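Local coordinates for protein serine racemase (Enterococcus faecalis, PDB 4ECL) that belongs to the alanine racemase family and pairs a TIM-barrel-type domain with a beta-rich C-terminal domain in a two-chain assembly, at residues H44-V49 and I70-Y75; V58-V63 and S78-I83; S266-A271 and V309-M314; G287-L292 and E351-I356. All coordinates share one frame; numbering follows the deposited sequence.

Interaction 1 of 4, residues H44-V49 and I70-Y75; sequences HGMYEV and IRLRKY
Tyr-47 points the edge of its ring at the face of Tyr-75, an edge-to-face (T-shaped) pair with centroids 4.7 Å apart and planes at 72°. The touching corner is CD1 of Tyr-47, which comes down 3.2 Å from CG of Tyr-75, toward the rim of that ring rather than over its centre. CB of Tyr-47 stands over the same face, 3.9 Å from the ring centroid of Tyr-75 in a CH-pi contact. The opposite face of the Tyr-75 ring is met by the carbonyl O of Arg-71, four residues earlier. These residues join the first turn of helix 46-55, with Gly-45 as its N-cap, to the end region of helix 66-74, two neighbouring helices of the TIM-barrel-type domain. Deeper in, selenomethionine Met-46 crosses Leu-72 at about a right angle, its SE 3.6 Å from CD2 of Leu-72. The chain of Met-46 bends at its last torsion (chi3 -58°), which puts CE 4.0 Å from NH1 of Arg-71. The guanidinium of Arg-71 probably finds its charged partner in Glu-40 of the same chain, whose carboxylate also accepts the backbone N-H of Met-46.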
loop_
_atom_site.group_PDB
_atom_site.type_symbol
_atom_site.label_atom_id
_atom_site.label_comp_id
_atom_site.label_asym_id
_atom_site.label_seq_id
_atom_site.Cartn_x
_atom_site.Cartn_y
_atom_site.Cartn_z
ATOM N N HIS A 44 6.363 -7.751 -6.282
ATOM C CA HIS A 44 6.935 -7.962 -7.607
ATOM C C HIS A 44 5.888 -8.350 -8.641
ATOM O O HIS A 44 6.171 -8.391 -9.837
ATOM C CB HIS A 44 8.010 -9.052 -7.541
ATOM C CG HIS A 44 9.242 -8.628 -6.809
ATOM N ND1 HIS A 44 9.249 -8.368 -5.458
ATOM C CD2 HIS A 44 10.505 -8.402 -7.244
ATOM C CE1 HIS A 44 10.462 -7.997 -5.090
ATOM N NE2 HIS A 44 11.242 -8.010 -6.154
ATOM N N GLY A 45 4.681 -8.642 -8.183
ATOM C CA GLY A 45 3.651 -9.147 -9.073
ATOM C C GLY A 45 3.561 -10.657 -8.979
ATOM O O GLY A 45 4.424 -11.370 -9.478
HETATM N N MSE A 46 2.506 -11.153 -8.343
HETATM C CA MSE A 46 2.391 -12.583 -8.110
HETATM C C MSE A 46 2.200 -13.368 -9.401
HETATM O O MSE A 46 2.750 -14.458 -9.554
HETATM C CB MSE A 46 1.269 -12.908 -7.113
HETATM C CG MSE A 46 1.510 -14.225 -6.375
HETATM SE SE MSE A 46 0.084 -14.710 -5.158
HETATM C CE MSE A 46 0.093 -13.129 -4.021
ATOM N N TYR A 47 1.436 -12.811 -10.335
ATOM C CA TYR A 47 1.191 -13.495 -11.602
ATOM C C TYR A 47 2.488 -13.630 -12.396
ATOM O O TYR A 47 2.852 -14.717 -12.854
ATOM C CB TYR A 47 0.140 -12.751 -12.429
ATOM C CG TYR A 47 -0.105 -13.374 -13.789
ATOM C CD1 TYR A 47 -0.701 -14.620 -13.899
ATOM C CD2 TYR A 47 0.256 -12.718 -14.959
ATOM C CE1 TYR A 47 -0.931 -15.204 -15.128
ATOM C CE2 TYR A 47 0.030 -13.297 -16.202
ATOM C CZ TYR A 47 -0.563 -14.544 -16.278
ATOM O OH TYR A 47 -0.797 -15.138 -17.500
ATOM N N GLU A 48 3.191 -12.515 -12.531
ATOM C CA GLU A 48 4.410 -12.477 -13.316
ATOM C C GLU A 48 5.453 -13.399 -12.712
ATOM O O GLU A 48 6.024 -14.232 -13.405
ATOM C CB GLU A 48 4.946 -11.044 -13.416
ATOM C CG GLU A 48 4.104 -10.120 -14.305
ATOM C CD GLU A 48 2.855 -9.562 -13.607
ATOM O OE1 GLU A 48 2.725 -9.698 -12.367
ATOM O OE2 GLU A 48 2.000 -8.983 -14.311
ATOM N N VAL A 49 5.680 -13.262 -11.413
ATOM C CA VAL A 49 6.762 -13.985 -10.771
ATOM C C VAL A 49 6.526 -15.490 -10.699
ATOM O O VAL A 49 7.388 -16.282 -11.091
ATOM C CB VAL A 49 7.054 -13.420 -9.380
ATOM C CG1 VAL A 49 7.925 -14.388 -8.574
ATOM C CG2 VAL A 49 7.715 -12.074 -9.511
ATOM N N ILE A 70 -5.677 -19.723 -4.242
ATOM C CA ILE A 70 -6.659 -19.912 -5.296
ATOM C C ILE A 70 -6.272 -19.100 -6.554
ATOM O O ILE A 70 -6.378 -19.596 -7.684
ATOM C CB ILE A 70 -8.066 -19.520 -4.791
ATOM C CG1 ILE A 70 -8.549 -20.526 -3.752
ATOM C CG2 ILE A 70 -9.069 -19.468 -5.923
ATOM C CD1 ILE A 70 -9.935 -20.194 -3.218
ATOM N N ARG A 71 -5.802 -17.869 -6.355
ATOM C CA ARG A 71 -5.325 -17.053 -7.478
ATOM C C ARG A 71 -4.204 -17.741 -8.255
ATOM O O ARG A 71 -4.209 -17.733 -9.486
ATOM C CB ARG A 71 -4.879 -15.671 -7.009
ATOM C CG ARG A 71 -6.039 -14.694 -6.855
ATOM C CD ARG A 71 -5.618 -13.449 -6.106
ATOM N NE ARG A 71 -4.606 -12.699 -6.835
ATOM C CZ ARG A 71 -3.651 -11.981 -6.256
ATOM N NH1 ARG A 71 -3.567 -11.925 -4.929
ATOM N NH2 ARG A 71 -2.771 -11.327 -7.002
ATOM N N LEU A 72 -3.265 -18.359 -7.538
ATOM C CA LEU A 72 -2.171 -19.081 -8.183
ATOM C C LEU A 72 -2.702 -20.181 -9.076
ATOM O O LEU A 72 -2.254 -20.333 -10.212
ATOM C CB LEU A 72 -1.208 -19.662 -7.157
ATOM C CG LEU A 72 -0.449 -18.619 -6.346
ATOM C CD1 LEU A 72 0.653 -19.304 -5.565
ATOM C CD2 LEU A 72 0.133 -17.600 -7.317
ATOM N N ARG A 73 -3.664 -20.936 -8.563
ATOM C CA ARG A 73 -4.304 -22.002 -9.330
ATOM C C ARG A 73 -4.956 -21.450 -10.594
ATOM O O ARG A 73 -4.922 -22.084 -11.650
ATOM C CB ARG A 73 -5.354 -22.731 -8.478
ATOM C CG ARG A 73 -4.783 -23.606 -7.351
ATOM C CD ARG A 73 -3.816 -24.651 -7.901
ATOM N NE ARG A 73 -3.387 -25.607 -6.878
ATOM C CZ ARG A 73 -2.185 -26.172 -6.834
ATOM N NH1 ARG A 73 -1.277 -25.872 -7.755
ATOM N NH2 ARG A 73 -1.885 -27.033 -5.864
ATOM N N LYS A 74 -5.556 -20.268 -10.478
ATOM C CA LYS A 74 -6.181 -19.627 -11.627
ATOM C C LYS A 74 -5.137 -19.115 -12.611
ATOM O O LYS A 74 -5.422 -18.965 -13.795
ATOM C CB LYS A 74 -7.101 -18.485 -11.184
ATOM C CG LYS A 74 -8.368 -18.951 -10.469
ATOM C CD LYS A 74 -9.058 -17.806 -9.737
ATOM C CE LYS A 74 -10.333 -18.286 -9.018
ATOM N NZ LYS A 74 -10.967 -17.226 -8.166
ATOM N N TYR A 75 -3.929 -18.839 -12.125
ATOM C CA TYR A 75 -2.839 -18.421 -13.017
ATOM C C TYR A 75 -2.241 -19.615 -13.757
ATOM O O TYR A 75 -1.367 -19.453 -14.598
ATOM C CB TYR A 75 -1.730 -17.705 -12.241
ATOM C CG TYR A 75 -2.147 -16.392 -11.621
ATOM C CD1 TYR A 75 -3.247 -15.685 -12.106
ATOM C CD2 TYR A 75 -1.433 -15.851 -10.558
ATOM C CE1 TYR A 75 -3.624 -14.476 -11.542
ATOM C CE2 TYR A 75 -1.806 -14.648 -9.984
ATOM C CZ TYR A 75 -2.899 -13.966 -10.481
ATOM O OH TYR A 75 -3.265 -12.767 -9.910
#

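Interaction 2 of 4, residues V58-V63 and S78-I83; sequences VSSFAV and SSEILI
Phe-61 and Val-63 of strand 60-63 are laced to strand 80-83 by a parallel ladder of backbone hydrogen bonds. Phe-61 N donates to Glu-80 O at 3.0 Å, Phe-61 O accepts from Leu-82 N at 2.7 Å, and Val-63 N reaches Leu-82 O at 2.8 Å. CA-H...O contacts reinforce the ladder: the CA of Ile-81 approaches Phe-61 O, and the CA of Ala-62 approaches Leu-82 O, each of these two carbonyls thus receiving an N-H and a CA-H. This is the pairing of a beta-alpha-beta unit, with helix 66-74 as the connection, inside the parallel sheet of the TIM-barrel-type domain.

Apolar contacts gather on the face that carries Phe-61, Val-63, Ile-81 and Ile-83. CG2 of Val-63 meets CG2 of Ile-81 at 3.7 Å and CG1 of Ile-83 at 4.0 Å, while Leu-72 of helix 66-74 packs on Val-63 and Ile-81. The ring edge of Phe-61 presents CE2 to CB of Ser-79.

Polar side chains meet on the other face. Ser-60 OG donates to Glu-80 OE2 at 3.1 Å, approaching on the anti side of the carboxylate and 19° out of its plane; Tyr-217 OH bonds to the same oxygen. A water accepts from Glu-80 N and donates to Ser-59 O, bridging the two residues next to the first backbone bond of the ladder. Two hydroxyl partners on one carboxylate oxygen would probably fix the rotation of the Glu-80 carboxylate and favour negative charge on OE2.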
loop_
_atom_site.group_PDB
_atom_site.type_symbol
_atom_site.label_atom_id
_atom_site.label_comp_id
_atom_site.label_asym_id
_atom_site.label_seq_id
_atom_site.Cartn_x
_atom_site.Cartn_y
_atom_site.Cartn_z
ATOM N N VAL A 58 10.903 -24.264 -10.367
ATOM C CA VAL A 58 10.482 -24.211 -8.969
ATOM C C VAL A 58 9.178 -24.990 -8.864
ATOM O O VAL A 58 8.266 -24.784 -9.666
ATOM C CB VAL A 58 10.263 -22.765 -8.492
ATOM C CG1 VAL A 58 9.657 -22.739 -7.091
ATOM C CG2 VAL A 58 11.572 -21.975 -8.547
ATOM N N SER A 59 9.095 -25.898 -7.894
ATOM C CA SER A 59 7.926 -26.764 -7.777
ATOM C C SER A 59 7.255 -26.726 -6.398
ATOM O O SER A 59 6.571 -27.672 -6.004
ATOM C CB SER A 59 8.317 -28.193 -8.138
ATOM O OG SER A 59 9.597 -28.489 -7.608
ATOM N N SER A 60 7.453 -25.627 -5.679
ATOM C CA SER A 60 6.862 -25.435 -4.357
ATOM C C SER A 60 6.701 -23.947 -4.022
ATOM O O SER A 60 7.659 -23.172 -4.124
ATOM C CB SER A 60 7.732 -26.122 -3.304
ATOM O OG SER A 60 7.057 -26.232 -2.068
ATOM N N PHE A 61 5.494 -23.555 -3.613
ATOM C CA PHE A 61 5.182 -22.149 -3.311
ATOM C C PHE A 61 4.481 -21.987 -1.955
ATOM O O PHE A 61 3.728 -22.863 -1.525
ATOM C CB PHE A 61 4.317 -21.528 -4.428
ATOM C CG PHE A 61 4.975 -21.570 -5.774
ATOM C CD1 PHE A 61 5.855 -20.577 -6.155
ATOM C CD2 PHE A 61 4.766 -22.642 -6.626
ATOM C CE1 PHE A 61 6.500 -20.639 -7.376
ATOM C CE2 PHE A 61 5.405 -22.715 -7.847
ATOM C CZ PHE A 61 6.272 -21.710 -8.226
ATOM N N ALA A 62 4.748 -20.861 -1.296
ATOM C CA ALA A 62 4.088 -20.495 -0.046
ATOM C C ALA A 62 3.330 -19.177 -0.235
ATOM O O ALA A 62 3.862 -18.232 -0.820
ATOM C CB ALA A 62 5.114 -20.341 1.051
ATOM N N VAL A 63 2.093 -19.113 0.259
ATOM C CA VAL A 63 1.314 -17.880 0.229
ATOM C C VAL A 63 0.791 -17.610 1.624
ATOM O O VAL A 63 0.840 -18.491 2.482
ATOM C CB VAL A 63 0.109 -17.997 -0.704
ATOM C CG1 VAL A 63 0.557 -17.923 -2.153
ATOM C CG2 VAL A 63 -0.629 -19.292 -0.435
ATOM N N SER A 78 0.561 -25.282 -11.053
ATOM C CA SER A 78 0.188 -26.673 -10.829
ATOM C C SER A 78 0.981 -27.294 -9.689
ATOM O O SER A 78 0.631 -28.371 -9.200
ATOM C CB SER A 78 0.406 -27.487 -12.100
ATOM O OG SER A 78 1.791 -27.600 -12.364
ATOM N N SER A 79 2.051 -26.624 -9.275
ATOM C CA SER A 79 2.888 -27.118 -8.186
ATOM C C SER A 79 2.200 -27.032 -6.824
ATOM O O SER A 79 1.134 -26.415 -6.680
ATOM C CB SER A 79 4.209 -26.358 -8.140
ATOM O OG SER A 79 4.881 -26.467 -9.375
ATOM N N GLU A 80 2.812 -27.651 -5.819
ATOM C CA GLU A 80 2.260 -27.578 -4.472
ATOM C C GLU A 80 2.318 -26.147 -3.951
ATOM O O GLU A 80 3.243 -25.379 -4.266
ATOM C CB GLU A 80 2.968 -28.549 -3.515
ATOM C CG GLU A 80 4.450 -28.272 -3.289
ATOM C CD GLU A 80 5.161 -29.417 -2.571
ATOM O OE1 GLU A 80 4.525 -30.471 -2.358
ATOM O OE2 GLU A 80 6.355 -29.265 -2.230
ATOM N N ILE A 81 1.301 -25.790 -3.174
ATOM C CA ILE A 81 1.197 -24.469 -2.577
ATOM C C ILE A 81 0.865 -24.628 -1.091
ATOM O O ILE A 81 -0.037 -25.376 -0.732
ATOM C CB ILE A 81 0.073 -23.650 -3.253
ATOM C CG1 ILE A 81 0.306 -23.559 -4.761
ATOM C CG2 ILE A 81 -0.053 -22.259 -2.617
ATOM C CD1 ILE A 81 -0.920 -23.115 -5.541
ATOM N N LEU A 82 1.605 -23.929 -0.238
ATOM C CA LEU A 82 1.364 -23.940 1.197
ATOM C C LEU A 82 0.798 -22.596 1.644
ATOM O O LEU A 82 1.407 -21.554 1.405
ATOM C CB LEU A 82 2.674 -24.192 1.944
ATOM C CG LEU A 82 2.625 -24.106 3.470
ATOM C CD1 LEU A 82 1.638 -25.141 4.008
ATOM C CD2 LEU A 82 4.021 -24.315 4.073
ATOM N N ILE A 83 -0.365 -22.624 2.289
ATOM C CA ILE A 83 -0.932 -21.442 2.926
ATOM C C ILE A 83 -0.377 -21.342 4.330
ATOM O O ILE A 83 -0.664 -22.200 5.175
ATOM C CB ILE A 83 -2.446 -21.545 3.005
ATOM C CG1 ILE A 83 -3.012 -21.750 1.605
ATOM C CG2 ILE A 83 -3.045 -20.295 3.672
ATOM C CD1 ILE A 83 -4.366 -22.358 1.609
HETATM O O HOH W 1 4.670 -29.901 -7.170
#

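Interaction 3 of 4, residues S266-A271 and V309-M314; sequences SRAFTA and VGKICM
Phe-269 lays its ring against Val-309, and its side chain can be followed outward atom by atom. CB stands beside the backbone of Gly-310, 3.8 Å from its N. CG, anti to the backbone N of Phe-269 (chi1 179°), starts a ring whose centre lies beneath CB of Val-309: this CH-pi contact measures 4.0 Å from CB of Val-309 to the centroid of the Phe-269 ring, only 5° off the normal. CD1, CD2 and CE2 lie at similar distances round the same methine. At the far end, CE1 and CZ turn to a methyl branch, CE1 lying 4.0 Å from CG1 of Val-309. The backbone N of Ala-271 sits over the opposite face, toward the rim.

Beside the ring, the type I turn from Ser-266 to Phe-269 presents CB of Ser-266 to CG of Lys-311 at 3.7 Å and CB of Ala-268 to CD of Lys-311. A water accepts from Gly-310 N at 2.8 Å and donates to Ala-268 O, joining two backbones that share no direct hydrogen bond.

The contact links two loops of the beta-rich C-terminal domain, one between strands 245-257 and 275-280, the other between 304-309 and 317-320. Val-309 also packs on Ala-318 and Asp-320 of strand 317-320, and Lys-311 O accepts a hydrogen bond from Arg-132 of the second subunit.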
loop_
_atom_site.group_PDB
_atom_site.type_symbol
_atom_site.label_atom_id
_atom_site.label_comp_id
_atom_site.label_asym_id
_atom_site.label_seq_id
_atom_site.Cartn_x
_atom_site.Cartn_y
_atom_site.Cartn_z
ATOM N N SER A 266 5.209 24.173 0.799
ATOM C CA SER A 266 5.795 23.606 2.001
ATOM C C SER A 266 7.130 24.287 2.246
ATOM O O SER A 266 8.020 24.269 1.395
ATOM C CB SER A 266 6.000 22.096 1.872
ATOM O OG SER A 266 7.015 21.794 0.925
ATOM N N ARG A 267 7.257 24.893 3.421
ATOM C CA ARG A 267 8.514 25.482 3.877
ATOM C C ARG A 267 9.652 24.448 3.852
ATOM O O ARG A 267 10.806 24.749 4.161
ATOM C CB ARG A 267 8.341 26.106 5.273
ATOM C CG ARG A 267 8.234 25.120 6.444
ATOM C CD ARG A 267 6.997 24.223 6.379
ATOM N NE ARG A 267 5.789 24.956 6.014
ATOM C CZ ARG A 267 4.975 25.540 6.886
ATOM N NH1 ARG A 267 5.238 25.482 8.186
ATOM N NH2 ARG A 267 3.896 26.186 6.459
ATOM N N ALA A 268 9.298 23.231 3.459
ATOM C CA ALA A 268 10.212 22.130 3.242
ATOM C C ALA A 268 11.221 22.392 2.131
ATOM O O ALA A 268 12.273 21.730 2.062
ATOM C CB ALA A 268 9.409 20.912 2.901
ATOM N N PHE A 269 10.883 23.323 1.243
ATOM C CA PHE A 269 11.752 23.635 0.118
ATOM C C PHE A 269 11.658 25.077 -0.336
ATOM O O PHE A 269 10.593 25.553 -0.711
ATOM C CB PHE A 269 11.450 22.737 -1.074
ATOM C CG PHE A 269 12.300 23.041 -2.279
ATOM C CD1 PHE A 269 13.668 22.840 -2.241
ATOM C CD2 PHE A 269 11.733 23.532 -3.443
ATOM C CE1 PHE A 269 14.455 23.117 -3.337
ATOM C CE2 PHE A 269 12.516 23.803 -4.549
ATOM C CZ PHE A 269 13.876 23.602 -4.494
ATOM N N THR A 270 12.796 25.757 -0.320
ATOM C CA THR A 270 12.910 27.090 -0.883
ATOM C C THR A 270 14.158 27.091 -1.735
ATOM O O THR A 270 15.250 26.848 -1.224
ATOM C CB THR A 270 13.045 28.150 0.213
ATOM O OG1 THR A 270 11.816 28.233 0.949
ATOM C CG2 THR A 270 13.371 29.509 -0.400
ATOM N N ALA A 271 14.000 27.338 -3.034
ATOM C CA ALA A 271 15.128 27.244 -3.955
ATOM C C ALA A 271 16.181 28.287 -3.609
ATOM O O ALA A 271 15.860 29.465 -3.393
ATOM C CB ALA A 271 14.667 27.393 -5.398
ATOM N N VAL A 309 12.091 17.197 -4.115
ATOM C CA VAL A 309 11.867 18.521 -3.547
ATOM C C VAL A 309 10.426 18.667 -3.053
ATOM O O VAL A 309 9.477 18.263 -3.733
ATOM C CB VAL A 309 12.239 19.639 -4.546
ATOM C CG1 VAL A 309 13.701 19.520 -4.939
ATOM C CG2 VAL A 309 11.375 19.561 -5.782
ATOM N N GLY A 310 10.276 19.207 -1.846
ATOM C CA GLY A 310 8.970 19.397 -1.242
ATOM C C GLY A 310 8.374 18.090 -0.751
ATOM O O GLY A 310 9.038 17.048 -0.761
ATOM N N LYS A 311 7.116 18.140 -0.330
ATOM C CA LYS A 311 6.432 16.952 0.170
ATOM C C LYS A 311 6.005 16.057 -0.986
ATOM O O LYS A 311 5.744 16.539 -2.101
ATOM C CB LYS A 311 5.209 17.346 0.995
ATOM C CG LYS A 311 5.473 18.453 2.003
ATOM C CD LYS A 311 6.505 18.018 3.041
ATOM C CE LYS A 311 5.950 16.952 3.988
ATOM N NZ LYS A 311 6.907 16.590 5.083
ATOM N N ILE A 312 5.953 14.756 -0.722
ATOM C CA ILE A 312 5.445 13.792 -1.684
ATOM C C ILE A 312 3.927 13.770 -1.611
ATOM O O ILE A 312 3.361 13.686 -0.534
ATOM C CB ILE A 312 5.999 12.386 -1.412
ATOM C CG1 ILE A 312 7.524 12.392 -1.561
ATOM C CG2 ILE A 312 5.363 11.375 -2.357
ATOM C CD1 ILE A 312 8.184 11.043 -1.327
ATOM N N CYS A 313 3.260 13.873 -2.751
ATOM C CA CYS A 313 1.807 13.895 -2.736
ATOM C C CYS A 313 1.244 12.511 -2.965
ATOM O O CYS A 313 1.978 11.538 -3.071
ATOM C CB CYS A 313 1.256 14.880 -3.778
ATOM S SG CYS A 313 1.834 16.555 -3.492
HETATM N N MSE A 314 -0.075 12.430 -3.022
HETATM C CA MSE A 314 -0.749 11.154 -3.149
HETATM C C MSE A 314 -0.483 10.512 -4.502
HETATM O O MSE A 314 -0.317 9.292 -4.589
HETATM C CB MSE A 314 -2.246 11.333 -2.907
HETATM C CG MSE A 314 -3.078 10.107 -3.167
HETATM SE SE MSE A 314 -4.769 10.324 -2.265
HETATM C CE MSE A 314 -5.844 9.268 -3.352
HETATM O O HOH W 2 12.591 19.533 -0.286
#

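Interaction 4 of 4, residues G287-L292 and E351-I356; sequences GFPRNL and ESAESI
A Schellman motif ends helix 346-352, with Glu-354 as its positive-phi C' residue, and the 3-10 turn 290-292 docks against it through Asn-291 and Leu-292. The focus is Ala-353, the first residue to leave the helix. ND2 of Asn-291 donates to the carbonyl O of Ala-353 at 2.7 Å, a short but bent bond with an N-H...O angle of 133°. The donor stands above the carbonyl plane, 39° out of it, and the oxygen is likewise tilted from the plane of the Asn-291 amide. CG of Asn-291 lies between its backbone N and carbonyl carbon (chi1 67°), and the other arm of the amide, OD1, rests 3.4 Å from CB of Ala-353. Next to it, CD2 of Leu-292 fits against the helix end, 3.6 Å from Ala-353 N and 3.7 Å from CB of Ser-352. CG of Pro-289, just ahead of the 3-10 turn, touches CB of Ala-353. Arg-290 donates its backbone N-H to Glu-359 of the second subunit, so this turn also belongs to the dimer contact. The one hydrogen bond across the contact gives the Ala-353 carbonyl a side-chain donor, though its bent geometry probably limits its strength; OD1 of Asn-291 is buried with no polar partner in the model.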
loop_
_atom_site.group_PDB
_atom_site.type_symbol
_atom_site.label_atom_id
_atom_site.label_comp_id
_atom_site.label_asym_id
_atom_site.label_seq_id
_atom_site.Cartn_x
_atom_site.Cartn_y
_atom_site.Cartn_z
ATOM N N GLY A 287 2.620 3.682 -3.333
ATOM C CA GLY A 287 3.491 2.944 -2.438
ATOM C C GLY A 287 4.881 3.520 -2.317
ATOM O O GLY A 287 5.780 2.884 -1.779
ATOM N N PHE A 288 5.087 4.720 -2.835
ATOM C CA PHE A 288 6.358 5.390 -2.615
ATOM C C PHE A 288 6.188 6.248 -1.360
ATOM O O PHE A 288 5.518 7.274 -1.391
ATOM C CB PHE A 288 6.749 6.211 -3.849
ATOM C CG PHE A 288 8.192 6.638 -3.869
ATOM C CD1 PHE A 288 9.204 5.705 -4.035
ATOM C CD2 PHE A 288 8.535 7.980 -3.734
ATOM C CE1 PHE A 288 10.530 6.095 -4.053
ATOM C CE2 PHE A 288 9.853 8.384 -3.754
ATOM C CZ PHE A 288 10.858 7.436 -3.912
ATOM N N PRO A 289 6.778 5.810 -0.240
ATOM C CA PRO A 289 6.499 6.345 1.104
ATOM C C PRO A 289 6.634 7.865 1.235
ATOM O O PRO A 289 7.648 8.437 0.857
ATOM C CB PRO A 289 7.559 5.669 1.974
ATOM C CG PRO A 289 7.953 4.440 1.221
ATOM C CD PRO A 289 7.838 4.786 -0.223
ATOM N N ARG A 290 5.613 8.501 1.795
ATOM C CA ARG A 290 5.621 9.945 1.981
ATOM C C ARG A 290 6.791 10.445 2.839
ATOM O O ARG A 290 7.237 11.574 2.676
ATOM C CB ARG A 290 4.295 10.398 2.580
ATOM C CG ARG A 290 4.111 11.895 2.596
ATOM C CD ARG A 290 2.733 12.292 3.107
ATOM N NE ARG A 290 2.595 13.743 3.118
ATOM C CZ ARG A 290 2.907 14.517 4.155
ATOM N NH1 ARG A 290 3.361 13.973 5.281
ATOM N NH2 ARG A 290 2.755 15.835 4.067
ATOM N N ASN A 291 7.313 9.610 3.734
ATOM C CA ASN A 291 8.427 10.048 4.581
ATOM C C ASN A 291 9.760 10.162 3.823
ATOM O O ASN A 291 10.776 10.578 4.379
ATOM C CB ASN A 291 8.559 9.181 5.841
ATOM C CG ASN A 291 8.969 7.751 5.532
ATOM O OD1 ASN A 291 9.343 7.429 4.405
ATOM N ND2 ASN A 291 8.911 6.885 6.543
ATOM N N LEU A 292 9.750 9.806 2.547
ATOM C CA LEU A 292 10.889 10.107 1.675
ATOM C C LEU A 292 10.910 11.586 1.221
ATOM O O LEU A 292 11.814 12.007 0.490
ATOM C CB LEU A 292 10.882 9.177 0.460
ATOM C CG LEU A 292 11.067 7.702 0.805
ATOM C CD1 LEU A 292 10.973 6.808 -0.430
ATOM C CD2 LEU A 292 12.403 7.517 1.519
ATOM N N GLU A 351 16.001 2.050 3.964
ATOM C CA GLU A 351 16.699 2.702 5.062
ATOM C C GLU A 351 16.304 4.183 5.150
ATOM O O GLU A 351 16.071 4.704 6.237
ATOM C CB GLU A 351 18.208 2.533 4.923
ATOM C CG GLU A 351 19.013 3.130 6.062
ATOM C CD GLU A 351 20.496 2.776 5.982
ATOM O OE1 GLU A 351 20.820 1.566 5.898
ATOM O OE2 GLU A 351 21.338 3.706 5.999
ATOM N N SER A 352 16.203 4.847 3.997
ATOM C CA SER A 352 15.830 6.259 3.945
ATOM C C SER A 352 14.422 6.470 4.450
ATOM O O SER A 352 14.110 7.527 4.992
ATOM C CB SER A 352 15.912 6.798 2.510
ATOM O OG SER A 352 17.240 6.836 2.030
ATOM N N ALA A 353 13.567 5.468 4.247
ATOM C CA ALA A 353 12.169 5.550 4.654
ATOM C C ALA A 353 11.989 5.081 6.092
ATOM O O ALA A 353 10.857 4.967 6.573
ATOM C CB ALA A 353 11.293 4.729 3.720
ATOM N N GLU A 354 13.111 4.815 6.763
ATOM C CA GLU A 354 13.114 4.274 8.122
ATOM C C GLU A 354 12.259 3.015 8.218
ATOM O O GLU A 354 11.465 2.839 9.141
ATOM C CB GLU A 354 12.675 5.330 9.135
ATOM C CG GLU A 354 13.730 6.396 9.355
ATOM C CD GLU A 354 13.412 7.297 10.525
ATOM O OE1 GLU A 354 12.213 7.562 10.766
ATOM O OE2 GLU A 354 14.365 7.734 11.209
ATOM N N SER A 355 12.448 2.135 7.245
ATOM C CA SER A 355 11.628 0.950 7.109
ATOM C C SER A 355 12.541 -0.236 6.823
ATOM O O SER A 355 13.736 -0.199 7.111
ATOM C CB SER A 355 10.623 1.168 5.973
ATOM O OG SER A 355 9.920 -0.012 5.636
ATOM N N ILE A 356 11.975 -1.296 6.272
ATOM C CA ILE A 356 12.763 -2.436 5.864
ATOM C C ILE A 356 12.275 -2.859 4.506
ATOM O O ILE A 356 11.137 -2.588 4.136
ATOM C CB ILE A 356 12.607 -3.644 6.818
ATOM C CG1 ILE A 356 11.130 -3.975 7.020
ATOM C CG2 ILE A 356 13.307 -3.396 8.144
ATOM C CD1 ILE A 356 10.908 -5.382 7.525
#

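How the interactions relate
Interactions 1 and 2 interlock within the TIM-barrel-type domain: their segments alternate along the chain and their centres lie 11 Å apart. Arg-73 NH1 probably hydrogen-bonds Ser-79 O at 2.7 Å, and CD1 of Leu-72 packs 3.7 Å from CG1 of Val-63, joining the helix pair to the strand pair. Interactions 3 and 4 alternate likewise in the C-terminal domain, centres 16 Å apart; CD1 of Ile-312 meets CB of Leu-292 at 3.7 Å, and Lys-311 packs on Arg-290. Both also touch the second subunit. The two groups make no contact with each other: nearest atoms of interactions 1 and 4 are about 11 Å apart, those of 2 and 3 about 27 Å.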